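Local atomic coordinates of uncharacterized protein (Staphylococcus aureus subsp. aureus Mu50, PDB entry 4QPV), a protein that is of unknown function and belongs to the DUF1672 family, with a unique fold of kinked-helix-beta-beta-beta repeats. Residues G128-A133 with L177-Y182; F63-K68 with G123-G128; H88-N93 with P193-D198; E136-L141 with P219-T224. All coordinates share one frame; numbering follows the deposited sequence. Where two conformers were deposited one is given.

Helix 116-133 runs through the centre of this set. Interactions 1 and 2 both use it and share Gly128, with centres about 9 Å apart; they also pack together where Ala179 CB lies 3.5 Å from Ser127 N. Interaction 3 lies about 8 Å from interaction 2, centre to centre, and the side chains of Leu65 and Ile195 touch between them. Arg132 reaches from the helix to interaction 3, its NH1 2.9 Å from Ile195 O. Interaction 4 is reached through the following helix, Tyr131 OH lying 2.6 Å from Asp139 OD1; its centre is about 18 Å from those of interactions 2 and 3. No active site is known to relate them to.

Interaction 1: residues G128-A133 with L177-Y182; sequences GFEYRA and LTAIPY
Glu130 and Leu177 meet where the last turns of helix 116-133 pass the end of strand 175-178, and Glu130 can be traced from its root outward. Its CB lies 3.8 Å from Leu177 CD2. One atom further, CG rests 3.9 Å from the methyl of Ala179. The chain then bends at chi2 (-63°), which leaves the carboxylate within reach of a water that bridges to the loop after the strand. OE2 accepts a hydrogen bond of 2.8 Å from this water, which in turn accepts one from Ile180 N at 3.1 Å. A salt bridge from OE2 to Lys210 gives the carboxylate a second, charged partner. OE1 packs against the ring of Pro219.

Leu177 serves the helix mainly through one methyl: besides Glu130 CB, its CD2 approaches Tyr131 N at 3.5 Å and Tyr131 CB at 4.1 Å, and so sits against the junction of two successive helix residues. The Tyr131 ring turns away from this methyl; it stacks with Phe170, and its hydroxyl is bonded to Asp139.

No direct hydrogen bond joins the two segments, and the 159 Å² they bury comes mostly from Glu130, Leu177 and Ala179. The chemistry thus changes along Glu130: its methylene groups supply much of the apolar packing, while its buried carboxylate is satisfied by Lys210 and by the water that links it to Ile180 N.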
loop_
_atom_site.group_PDB
_atom_site.type_symbol
_atom_site.label_atom_id
_atom_site.label_comp_id
_atom_site.label_asym_id
_atom_site.label_seq_id
_atom_site.Cartn_x
_atom_site.Cartn_y
_atom_site.Cartn_z
ATOM N N GLY A 128 7.609 -2.787 0.468
ATOM C CA GLY A 128 8.269 -2.151 1.605
ATOM C C GLY A 128 9.790 -2.204 1.464
ATOM O O GLY A 128 10.495 -1.282 1.873
ATOM N N PHE A 129 10.305 -3.286 0.850
ATOM C CA PHE A 129 11.740 -3.444 0.578
ATOM C C PHE A 129 12.157 -2.488 -0.542
ATOM O O PHE A 129 13.229 -1.878 -0.473
ATOM C CB PHE A 129 12.056 -4.898 0.183
ATOM C CG PHE A 129 12.140 -5.906 1.305
ATOM C CD1 PHE A 129 11.018 -6.223 2.068
ATOM C CD2 PHE A 129 13.325 -6.591 1.553
ATOM C CE1 PHE A 129 11.093 -7.187 3.088
ATOM C CE2 PHE A 129 13.405 -7.546 2.575
ATOM C CZ PHE A 129 12.283 -7.851 3.322
ATOM N N GLU A 130 11.273 -2.328 -1.551
ATOM C CA GLU A 130 11.480 -1.407 -2.667
ATOM C C GLU A 130 11.494 0.024 -2.159
ATOM O O GLU A 130 12.329 0.815 -2.601
ATOM C CB GLU A 130 10.428 -1.591 -3.773
ATOM C CG GLU A 130 10.581 -2.882 -4.573
ATOM C CD GLU A 130 11.849 -3.094 -5.390
ATOM O OE1 GLU A 130 12.707 -2.183 -5.448
ATOM O OE2 GLU A 130 11.960 -4.173 -6.016
ATOM N N TYR A 131 10.626 0.332 -1.164
ATOM C CA TYR A 131 10.623 1.654 -0.544
ATOM C C TYR A 131 11.978 1.931 0.087
ATOM O O TYR A 131 12.576 2.963 -0.209
ATOM C CB TYR A 131 9.509 1.788 0.498
ATOM C CG TYR A 131 9.654 3.057 1.316
ATOM C CD1 TYR A 131 9.413 4.310 0.747
ATOM C CD2 TYR A 131 10.123 3.014 2.630
ATOM C CE1 TYR A 131 9.574 5.485 1.486
ATOM C CE2 TYR A 131 10.283 4.182 3.378
ATOM C CZ TYR A 131 9.999 5.412 2.803
ATOM O OH TYR A 131 10.145 6.553 3.548
ATOM N N ARG A 132 12.459 1.021 0.947
ATOM C CA ARG A 132 13.762 1.187 1.593
ATOM C C ARG A 132 14.883 1.358 0.561
ATOM O O ARG A 132 15.689 2.280 0.698
ATOM C CB ARG A 132 14.065 0.004 2.517
ATOM C CG ARG A 132 15.413 0.152 3.205
ATOM C CD ARG A 132 15.693 -1.015 4.110
ATOM N NE ARG A 132 17.017 -0.869 4.705
ATOM C CZ ARG A 132 17.601 -1.780 5.476
ATOM N NH1 ARG A 132 16.976 -2.916 5.766
ATOM N NH2 ARG A 132 18.819 -1.569 5.955
ATOM N N ALA A 133 14.902 0.524 -0.498
ATOM C CA ALA A 133 15.953 0.587 -1.534
ATOM C C ALA A 133 15.980 1.939 -2.291
ATOM O O ALA A 133 17.021 2.295 -2.840
ATOM C CB ALA A 133 15.789 -0.553 -2.525
ATOM N N LEU A 177 3.260 2.151 -4.029
ATOM C CA LEU A 177 4.349 1.505 -4.759
ATOM C C LEU A 177 4.017 0.006 -4.903
ATOM O O LEU A 177 3.523 -0.599 -3.946
ATOM C CB LEU A 177 5.652 1.752 -3.946
ATOM C CG LEU A 177 6.993 1.187 -4.428
ATOM C CD1 LEU A 177 7.554 2.000 -5.535
ATOM C CD2 LEU A 177 8.016 1.271 -3.314
ATOM N N THR A 178 4.253 -0.569 -6.087
ATOM C CA THR A 178 3.976 -1.981 -6.375
ATOM C C THR A 178 5.284 -2.685 -6.750
ATOM O O THR A 178 6.027 -2.170 -7.594
ATOM C CB THR A 178 2.906 -2.106 -7.493
ATOM O OG1 THR A 178 1.754 -1.326 -7.144
ATOM C CG2 THR A 178 2.484 -3.563 -7.765
ATOM N N ALA A 179 5.522 -3.862 -6.160
ATOM C CA ALA A 179 6.669 -4.738 -6.366
ATOM C C ALA A 179 6.245 -6.050 -7.020
ATOM O O ALA A 179 5.060 -6.380 -7.048
ATOM C CB ALA A 179 7.340 -5.031 -5.029
ATOM N N ILE A 180 7.227 -6.802 -7.518
ATOM C CA ILE A 180 7.005 -8.090 -8.153
ATOM C C ILE A 180 6.801 -9.166 -7.067
ATOM O O ILE A 180 7.619 -9.259 -6.142
ATOM C CB ILE A 180 8.182 -8.423 -9.114
ATOM C CG1 ILE A 180 8.251 -7.445 -10.330
ATOM C CG2 ILE A 180 8.220 -9.911 -9.555
ATOM C CD1 ILE A 180 6.988 -7.336 -11.230
ATOM N N PRO A 181 5.736 -9.998 -7.194
ATOM C CA PRO A 181 5.524 -11.067 -6.213
ATOM C C PRO A 181 6.468 -12.261 -6.394
ATOM O O PRO A 181 6.983 -12.500 -7.483
ATOM C CB PRO A 181 4.074 -11.486 -6.473
ATOM C CG PRO A 181 3.856 -11.215 -7.916
ATOM C CD PRO A 181 4.669 -9.988 -8.221
ATOM N N TYR A 182 6.698 -13.005 -5.310
ATOM C CA TYR A 182 7.489 -14.238 -5.304
ATOM C C TYR A 182 6.869 -15.158 -4.287
ATOM O O TYR A 182 5.973 -14.738 -3.551
ATOM C CB TYR A 182 8.984 -13.986 -4.987
ATOM C CG TYR A 182 9.712 -13.170 -6.032
ATOM C CD1 TYR A 182 10.068 -13.727 -7.258
ATOM C CD2 TYR A 182 9.998 -11.823 -5.819
ATOM C CE1 TYR A 182 10.705 -12.969 -8.239
ATOM C CE2 TYR A 182 10.647 -11.058 -6.787
ATOM C CZ TYR A 182 11.002 -11.638 -7.994
ATOM O OH TYR A 182 11.641 -10.888 -8.954
HETATM O O HOH W 1 9.883 -5.172 -7.525
#

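Interaction 2: residues F63-K68 with G123-G128; sequences FGLKVK and GTVLSG
Val125 directs its two methyl groups at Phe63 and Leu65, and accounts for the whole of the helix side of the contact. CG2 stands over the centre of the Phe63 ring, 3.8 Å from the centroid and only 1° from the ring normal. Such a near-perpendicular approach is the geometry of a CH-pi contact, and it leaves the methyl about equally far from all six ring carbons, with CE1 at 4.1 Å as one example. The other methyl, CG1, chiefly meets Leu65 CD1, at 3.8 Å, the two branches reaching toward each other tip to tip; it also lies 4.1 Å from Phe63 CD1.

The valine torsion helps place this fork. With CG1 anti to the backbone N (chi1 166°), CG2 is set beside that N, and the two branches span both partners. On the other side, Phe63 closes helix 48-63 and Gly64 leaves helical geometry with a positive phi of 70°; this break helps the chain turn so that Leu65 faces the same valine as Phe63.

All three residues are buried, and no hydrogen bond links the segments. Tyr187 packs edge-to-face with the Phe63 ring and also touches Leu65 and Val125, while Phe92 of strand 90-98 touches both of these aliphatic residues. The result is an apolar core between helices and an antiparallel sheet, within a fold described as built of kinked-helix-beta-beta-beta repeats.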
loop_
_atom_site.group_PDB
_atom_site.type_symbol
_atom_site.label_atom_id
_atom_site.label_comp_id
_atom_site.label_asym_id
_atom_site.label_seq_id
_atom_site.Cartn_x
_atom_site.Cartn_y
_atom_site.Cartn_z
ATOM N N PHE A 63 7.479 -13.447 7.708
ATOM C CA PHE A 63 8.350 -12.483 7.037
ATOM C C PHE A 63 9.518 -11.980 7.896
ATOM O O PHE A 63 10.423 -11.325 7.359
ATOM C CB PHE A 63 7.523 -11.294 6.511
ATOM C CG PHE A 63 6.405 -11.748 5.601
ATOM C CD1 PHE A 63 6.673 -12.198 4.310
ATOM C CD2 PHE A 63 5.090 -11.793 6.054
ATOM C CE1 PHE A 63 5.642 -12.644 3.477
ATOM C CE2 PHE A 63 4.061 -12.261 5.225
ATOM C CZ PHE A 63 4.348 -12.693 3.947
ATOM N N GLY A 64 9.516 -12.303 9.192
ATOM C CA GLY A 64 10.578 -11.875 10.103
ATOM C C GLY A 64 10.524 -10.381 10.355
ATOM O O GLY A 64 11.548 -9.751 10.636
ATOM N N LEU A 65 9.321 -9.798 10.221
ATOM C CA LEU A 65 9.108 -8.367 10.405
ATOM C C LEU A 65 8.155 -8.051 11.545
ATOM O O LEU A 65 7.162 -8.761 11.756
ATOM C CB LEU A 65 8.558 -7.748 9.117
ATOM C CG LEU A 65 9.555 -7.707 7.941
ATOM C CD1 LEU A 65 8.818 -7.508 6.621
ATOM C CD2 LEU A 65 10.624 -6.620 8.151
ATOM N N LYS A 66 8.444 -6.957 12.250
ATOM C CA LYS A 66 7.616 -6.440 13.332
ATOM C C LYS A 66 6.574 -5.488 12.731
ATOM O O LYS A 66 6.925 -4.488 12.104
ATOM C CB LYS A 66 8.492 -5.732 14.389
ATOM C CG LYS A 66 7.769 -5.452 15.710
ATOM C CD LYS A 66 8.474 -4.394 16.578
ATOM C CE LYS A 66 9.743 -4.884 17.244
ATOM N NZ LYS A 66 10.482 -3.782 17.919
ATOM N N VAL A 67 5.287 -5.830 12.875
ATOM C CA VAL A 67 4.201 -4.999 12.331
ATOM C C VAL A 67 3.268 -4.632 13.484
ATOM O O VAL A 67 3.335 -5.248 14.557
ATOM C CB VAL A 67 3.422 -5.675 11.137
ATOM C CG1 VAL A 67 4.386 -6.166 10.068
ATOM C CG2 VAL A 67 2.534 -6.841 11.623
ATOM N N LYS A 68 2.401 -3.658 13.246
ATOM C CA LYS A 68 1.391 -3.210 14.203
ATOM C C LYS A 68 -0.001 -3.241 13.532
ATOM O O LYS A 68 -0.181 -2.639 12.477
ATOM C CB LYS A 68 1.733 -1.787 14.708
ATOM C CG LYS A 68 0.809 -1.267 15.806
ATOM C CD LYS A 68 1.236 -1.755 17.191
ATOM C CE LYS A 68 0.332 -1.254 18.291
ATOM N NZ LYS A 68 0.516 -2.044 19.541
ATOM N N GLY A 123 4.601 -10.064 -2.458
ATOM C CA GLY A 123 4.765 -8.866 -3.289
ATOM C C GLY A 123 4.415 -7.588 -2.544
ATOM O O GLY A 123 5.101 -6.575 -2.678
ATOM N N THR A 124 3.371 -7.648 -1.702
ATOM C CA THR A 124 2.930 -6.529 -0.864
ATOM C C THR A 124 4.040 -6.177 0.158
ATOM O O THR A 124 4.366 -5.011 0.342
ATOM C CB THR A 124 1.592 -6.906 -0.215
ATOM O OG1 THR A 124 0.594 -6.860 -1.234
ATOM C CG2 THR A 124 1.207 -5.989 0.917
ATOM N N VAL A 125 4.620 -7.188 0.803
ATOM C CA VAL A 125 5.692 -6.980 1.766
ATOM C C VAL A 125 6.923 -6.436 1.033
ATOM O O VAL A 125 7.545 -5.495 1.513
ATOM C CB VAL A 125 5.982 -8.303 2.500
ATOM C CG1 VAL A 125 7.303 -8.248 3.266
ATOM C CG2 VAL A 125 4.816 -8.664 3.424
ATOM N N LEU A 126 7.231 -6.989 -0.152
ATOM C CA LEU A 126 8.390 -6.583 -0.951
ATOM C C LEU A 126 8.292 -5.121 -1.438
ATOM O O LEU A 126 9.327 -4.507 -1.677
ATOM C CB LEU A 126 8.658 -7.545 -2.104
ATOM C CG LEU A 126 9.204 -8.914 -1.656
ATOM C CD1 LEU A 126 9.450 -9.803 -2.847
ATOM C CD2 LEU A 126 10.450 -8.777 -0.783
ATOM N N SER A 127 7.075 -4.544 -1.528
ATOM C CA SER A 127 6.904 -3.124 -1.848
ATOM C C SER A 127 7.639 -2.289 -0.779
ATOM O O SER A 127 8.232 -1.255 -1.081
ATOM C CB SER A 127 5.420 -2.769 -1.912
ATOM O OG SER A 127 5.205 -1.367 -1.958
ATOM N N GLY A 128 7.609 -2.787 0.468
ATOM C CA GLY A 128 8.269 -2.151 1.605
ATOM C C GLY A 128 9.790 -2.204 1.464
ATOM O O GLY A 128 10.495 -1.282 1.873
#

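Interaction 3: residues H88-N93 with P193-D198; sequences HDIVFN and PLIKED
Ile195 and His88 contribute the most buried surface here, 64 and 60 Å², and Ile90 adds a further 33 Å². Ile195 meets both of the others. Its CG1 lies 3.8 Å from Ile90 CD1, and its CG2 is 4.0 Å from the same methyl, so that the end of Ile90 rests against the fork of the opposing isoleucine. These two side chains cross at about a right angle.

His88 crosses Ile195 in a similar way but touches more than its side chain. CB is 3.6 Å from Ile195 O and 4.0 Å from Ile195 CG2, while the ring passes obliquely by the same carbonyl, with CD2 at 3.7 Å from the oxygen. CD2 also comes within 4.2 Å of Lys196 CA. With chi1 at -69° the imidazole lies beside its own backbone N, which carries it along the opposite loop. That loop forms a type I beta turn from Leu194 to Glu197, closed by Glu197 N to Leu194 O at 3.2 Å.

The isoleucine pair is buried and is joined there by Leu65 and Phe129, whereas His88 and Lys196 lie at the solvent-exposed border. No hydrogen bond crosses between the segments, so the turn meets the start of strand 90-98 by van der Waals contact; Arg132 of helix 116-133 hydrogen-bonds to the carbonyls of Ile195 and Glu197, tying the turn to the helix and not to the strand.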
loop_
_atom_site.group_PDB
_atom_site.type_symbol
_atom_site.label_atom_id
_atom_site.label_comp_id
_atom_site.label_asym_id
_atom_site.label_seq_id
_atom_site.Cartn_x
_atom_site.Cartn_y
_atom_site.Cartn_z
ATOM N N HIS A 88 13.230 -1.453 10.308
ATOM C CA HIS A 88 14.525 -1.374 9.593
ATOM C C HIS A 88 14.310 -0.662 8.222
ATOM O O HIS A 88 14.831 -1.089 7.193
ATOM C CB HIS A 88 15.165 -2.771 9.427
ATOM C CG HIS A 88 15.653 -3.393 10.705
ATOM N ND1 HIS A 88 14.776 -3.948 11.623
ATOM C CD2 HIS A 88 16.919 -3.568 11.151
ATOM C CE1 HIS A 88 15.532 -4.419 12.605
ATOM N NE2 HIS A 88 16.829 -4.221 12.359
ATOM N N ASP A 89 13.490 0.407 8.236
ATOM C CA ASP A 89 13.079 1.242 7.096
ATOM C C ASP A 89 12.279 0.476 6.035
ATOM O O ASP A 89 12.079 1.008 4.943
ATOM C CB ASP A 89 14.265 1.976 6.452
ATOM C CG ASP A 89 14.712 3.189 7.244
ATOM O OD1 ASP A 89 13.874 3.764 7.977
ATOM O OD2 ASP A 89 15.895 3.578 7.115
ATOM N N ILE A 90 11.806 -0.761 6.354
ATOM C CA ILE A 90 10.890 -1.494 5.467
ATOM C C ILE A 90 9.488 -1.000 5.866
ATOM O O ILE A 90 9.049 -1.240 7.001
ATOM C CB ILE A 90 11.071 -3.040 5.560
ATOM C CG1 ILE A 90 12.502 -3.441 5.045
ATOM C CG2 ILE A 90 9.936 -3.793 4.815
ATOM C CD1 ILE A 90 12.983 -4.704 5.564
ATOM N N VAL A 91 8.822 -0.273 4.960
ATOM C CA VAL A 91 7.534 0.356 5.253
ATOM C C VAL A 91 6.450 -0.109 4.288
ATOM O O VAL A 91 6.593 0.023 3.074
ATOM C CB VAL A 91 7.640 1.911 5.250
ATOM C CG1 VAL A 91 6.292 2.572 5.600
ATOM C CG2 VAL A 91 8.765 2.401 6.182
ATOM N N PHE A 92 5.344 -0.638 4.840
ATOM C CA PHE A 92 4.191 -1.063 4.033
ATOM C C PHE A 92 2.975 -1.242 4.914
ATOM O O PHE A 92 3.084 -1.295 6.145
ATOM C CB PHE A 92 4.471 -2.403 3.270
ATOM C CG PHE A 92 4.727 -3.622 4.150
ATOM C CD1 PHE A 92 3.668 -4.348 4.692
ATOM C CD2 PHE A 92 6.025 -3.994 4.489
ATOM C CE1 PHE A 92 3.908 -5.441 5.546
ATOM C CE2 PHE A 92 6.269 -5.119 5.293
ATOM C CZ PHE A 92 5.208 -5.838 5.815
ATOM N N ASN A 93 1.831 -1.337 4.240
ATOM C CA ASN A 93 0.549 -1.712 4.829
ATOM C C ASN A 93 0.089 -2.956 4.115
ATOM O O ASN A 93 0.289 -3.083 2.902
ATOM C CB ASN A 93 -0.483 -0.606 4.754
ATOM C CG ASN A 93 -0.261 0.430 5.817
ATOM O OD1 ASN A 93 0.757 1.133 5.824
ATOM N ND2 ASN A 93 -1.176 0.506 6.767
ATOM N N PRO A 193 16.966 -12.398 4.582
ATOM C CA PRO A 193 18.321 -12.137 5.111
ATOM C C PRO A 193 18.809 -10.692 4.936
ATOM O O PRO A 193 19.795 -10.324 5.569
ATOM C CB PRO A 193 19.215 -13.099 4.312
ATOM C CG PRO A 193 18.305 -14.159 3.819
ATOM C CD PRO A 193 17.010 -13.454 3.546
ATOM N N LEU A 194 18.135 -9.874 4.104
ATOM C CA LEU A 194 18.562 -8.498 3.859
ATOM C C LEU A 194 18.082 -7.500 4.918
ATOM O O LEU A 194 18.657 -6.411 5.001
ATOM C CB LEU A 194 18.083 -8.006 2.474
ATOM C CG LEU A 194 18.516 -8.791 1.240
ATOM C CD1 LEU A 194 17.938 -8.167 -0.024
ATOM C CD2 LEU A 194 20.039 -8.907 1.146
ATOM N N ILE A 195 17.035 -7.838 5.694
ATOM C CA ILE A 195 16.410 -6.916 6.667
ATOM C C ILE A 195 17.436 -6.240 7.621
ATOM O O ILE A 195 17.447 -5.016 7.736
ATOM C CB ILE A 195 15.279 -7.605 7.491
ATOM C CG1 ILE A 195 14.147 -8.160 6.570
ATOM C CG2 ILE A 195 14.712 -6.649 8.557
ATOM C CD1 ILE A 195 13.122 -9.182 7.284
ATOM N N LYS A 196 18.275 -7.035 8.292
ATOM C CA LYS A 196 19.213 -6.543 9.301
ATOM C C LYS A 196 20.491 -5.916 8.727
ATOM O O LYS A 196 21.292 -5.396 9.503
ATOM C CB LYS A 196 19.576 -7.671 10.283
ATOM C CG LYS A 196 18.446 -8.004 11.267
ATOM C CD LYS A 196 18.808 -9.203 12.138
ATOM C CE LYS A 196 17.684 -9.631 13.049
ATOM N NZ LYS A 196 18.042 -10.848 13.827
ATOM N N GLU A 197 20.672 -5.920 7.394
ATOM C CA GLU A 197 21.860 -5.348 6.756
ATOM C C GLU A 197 21.851 -3.836 6.825
ATOM O O GLU A 197 20.787 -3.241 6.991
ATOM C CB GLU A 197 21.950 -5.778 5.275
ATOM C CG GLU A 197 22.260 -7.252 5.069
ATOM C CD GLU A 197 23.581 -7.713 5.649
ATOM O OE1 GLU A 197 24.604 -7.025 5.429
ATOM O OE2 GLU A 197 23.583 -8.745 6.357
ATOM N N ASP A 198 23.031 -3.208 6.652
ATOM C CA ASP A 198 23.128 -1.749 6.585
ATOM C C ASP A 198 22.547 -1.319 5.235
ATOM O O ASP A 198 22.372 -2.172 4.366
ATOM C CB ASP A 198 24.576 -1.251 6.795
ATOM C CG ASP A 198 25.614 -1.830 5.852
ATOM O OD1 ASP A 198 25.543 -1.544 4.642
ATOM O OD2 ASP A 198 26.536 -2.514 6.336
#

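Interaction 4: residues E136-L141 with P219-T224; sequences EELDNL and PYVVTT
Leu138 and Val221 mark the nearest approach of the two backbones, their CA atoms 9.0 Å apart, a separation that side chains alone bridge. One partner is a regular segment of helix 135-147, with Asn140 N bonded to Glu136 O and Leu141 N to Glu137 O. The other is an extended run, 220-223, in strand 220-227. This is helix-on-sheet packing, against the mixed sheet of the DUF1672 fold: the strand pairs antiparallel with 175-178 and parallel with 259-265, so Val221 comes from the interior of the sheet and not from its margin.

Val221 presents both of its methyl groups to the helix. Leu138 and Leu141, three residues apart and hence on neighbouring turns of one helix face, each supply a single methyl. Each leucine runs alongside the valine, the two side chains of each pair pointing in opposite directions, so the contacts are not end on. Leu138 has its CG beside the backbone N (chi1 -73°), whereas Leu141 has CG anti to that atom (chi1 178°). The differing torsions help two leucines that leave the helix at different heights converge on one valine.

All three residues are buried, and there is no hydrogen bond between the segments; the 109 Å² they cover is essentially hydrocarbon. Around them, Tyr175 and Leu177 of the adjacent strand touch Val221, while Tyr131 and Pro255 touch Leu138. Each branch of the valine has its own leucine, with CG2 lying 3.7 Å from Leu138 CD2 and CG1 lying 3.7 Å from Leu141 CD2.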
loop_
_atom_site.group_PDB
_atom_site.type_symbol
_atom_site.label_atom_id
_atom_site.label_comp_id
_atom_site.label_asym_id
_atom_site.label_seq_id
_atom_site.Cartn_x
_atom_site.Cartn_y
_atom_site.Cartn_z
ATOM N N GLU A 136 15.248 7.768 -0.070
ATOM C CA GLU A 136 15.502 9.200 -0.248
ATOM C C GLU A 136 14.714 9.780 -1.425
ATOM O O GLU A 136 14.093 10.828 -1.260
ATOM C CB GLU A 136 17.006 9.470 -0.422
ATOM C CG GLU A 136 17.356 10.951 -0.509
ATOM C CD GLU A 136 18.828 11.302 -0.384
ATOM O OE1 GLU A 136 19.666 10.374 -0.301
ATOM O OE2 GLU A 136 19.144 12.512 -0.362
ATOM N N GLU A 137 14.768 9.118 -2.610
ATOM C CA GLU A 137 14.059 9.515 -3.845
ATOM C C GLU A 137 12.553 9.550 -3.641
ATOM O O GLU A 137 11.873 10.476 -4.093
ATOM C CB GLU A 137 14.323 8.462 -4.940
ATOM C CG GLU A 137 15.453 8.696 -5.898
ATOM C CD GLU A 137 15.521 7.574 -6.922
ATOM O OE1 GLU A 137 14.791 6.557 -6.788
ATOM O OE2 GLU A 137 16.327 7.721 -7.864
ATOM N N LEU A 138 12.021 8.495 -3.007
ATOM C CA LEU A 138 10.576 8.394 -2.794
ATOM C C LEU A 138 10.111 9.465 -1.780
ATOM O O LEU A 138 9.082 10.096 -2.002
ATOM C CB LEU A 138 10.193 6.966 -2.363
ATOM C CG LEU A 138 10.265 5.938 -3.511
ATOM C CD1 LEU A 138 10.245 4.499 -2.967
ATOM C CD2 LEU A 138 9.116 6.155 -4.516
ATOM N N ASP A 139 10.903 9.715 -0.715
ATOM C CA ASP A 139 10.586 10.777 0.249
ATOM C C ASP A 139 10.630 12.151 -0.445
ATOM O O ASP A 139 9.777 12.994 -0.179
ATOM C CB ASP A 139 11.514 10.720 1.456
ATOM C CG ASP A 139 11.312 9.494 2.352
ATOM O OD1 ASP A 139 10.273 8.781 2.183
ATOM O OD2 ASP A 139 12.140 9.294 3.281
ATOM N N ASN A 140 11.562 12.349 -1.401
ATOM C CA ASN A 140 11.592 13.595 -2.172
ATOM C C ASN A 140 10.330 13.739 -3.005
ATOM O O ASN A 140 9.802 14.846 -3.095
ATOM C CB ASN A 140 12.799 13.680 -3.075
ATOM C CG ASN A 140 14.086 13.881 -2.340
ATOM O OD1 ASN A 140 14.123 14.387 -1.205
ATOM N ND2 ASN A 140 15.173 13.484 -2.982
ATOM N N LEU A 141 9.846 12.630 -3.611
ATOM C CA LEU A 141 8.605 12.662 -4.388
ATOM C C LEU A 141 7.423 13.054 -3.481
ATOM O O LEU A 141 6.594 13.887 -3.881
ATOM C CB LEU A 141 8.329 11.310 -5.094
ATOM C CG LEU A 141 7.009 11.204 -5.910
ATOM C CD1 LEU A 141 6.945 12.276 -7.031
ATOM C CD2 LEU A 141 6.858 9.830 -6.528
ATOM N N PRO A 219 10.007 -1.158 -10.118
ATOM C CA PRO A 219 8.766 -0.947 -9.353
ATOM C C PRO A 219 7.946 0.211 -9.936
ATOM O O PRO A 219 8.488 1.106 -10.592
ATOM C CB PRO A 219 9.259 -0.597 -7.945
ATOM C CG PRO A 219 10.669 -1.055 -7.887
ATOM C CD PRO A 219 11.202 -0.949 -9.276
ATOM N N TYR A 220 6.632 0.172 -9.710
ATOM C CA TYR A 220 5.713 1.189 -10.195
ATOM C C TYR A 220 5.237 2.071 -9.057
ATOM O O TYR A 220 4.798 1.559 -8.022
ATOM C CB TYR A 220 4.489 0.533 -10.863
ATOM C CG TYR A 220 4.766 -0.091 -12.211
ATOM C CD1 TYR A 220 5.329 -1.362 -12.313
ATOM C CD2 TYR A 220 4.403 0.557 -13.386
ATOM C CE1 TYR A 220 5.599 -1.936 -13.558
ATOM C CE2 TYR A 220 4.656 -0.011 -14.635
ATOM C CZ TYR A 220 5.252 -1.259 -14.718
ATOM O OH TYR A 220 5.476 -1.817 -15.958
ATOM N N VAL A 221 5.299 3.391 -9.268
ATOM C CA VAL A 221 4.740 4.403 -8.372
ATOM C C VAL A 221 3.478 4.954 -9.063
ATOM O O VAL A 221 3.579 5.432 -10.182
ATOM C CB VAL A 221 5.733 5.541 -8.032
ATOM C CG1 VAL A 221 5.044 6.644 -7.227
ATOM C CG2 VAL A 221 6.955 5.014 -7.293
ATOM N N VAL A 222 2.303 4.859 -8.421
ATOM C CA VAL A 222 1.051 5.382 -8.992
ATOM C C VAL A 222 0.437 6.366 -7.986
ATOM O O VAL A 222 0.187 5.978 -6.850
ATOM C CB VAL A 222 0.038 4.247 -9.386
ATOM C CG1 VAL A 222 -1.210 4.835 -10.038
ATOM C CG2 VAL A 222 0.679 3.212 -10.325
ATOM N N THR A 223 0.182 7.611 -8.396
ATOM C CA THR A 223 -0.432 8.586 -7.485
ATOM C C THR A 223 -1.939 8.293 -7.293
ATOM O O THR A 223 -2.564 7.631 -8.133
ATOM C CB THR A 223 -0.192 10.057 -7.899
ATOM O OG1 THR A 223 -0.982 10.388 -9.058
ATOM C CG2 THR A 223 1.308 10.411 -8.067
ATOM N N THR A 224 -2.495 8.784 -6.174
ATOM C CA THR A 224 -3.914 8.639 -5.797
ATOM C C THR A 224 -4.358 10.034 -5.408
ATOM O O THR A 224 -4.404 10.380 -4.224
ATOM C CB THR A 224 -4.104 7.595 -4.658
ATOM O OG1 THR A 224 -3.373 8.020 -3.497
ATOM C CG2 THR A 224 -3.688 6.167 -5.076
#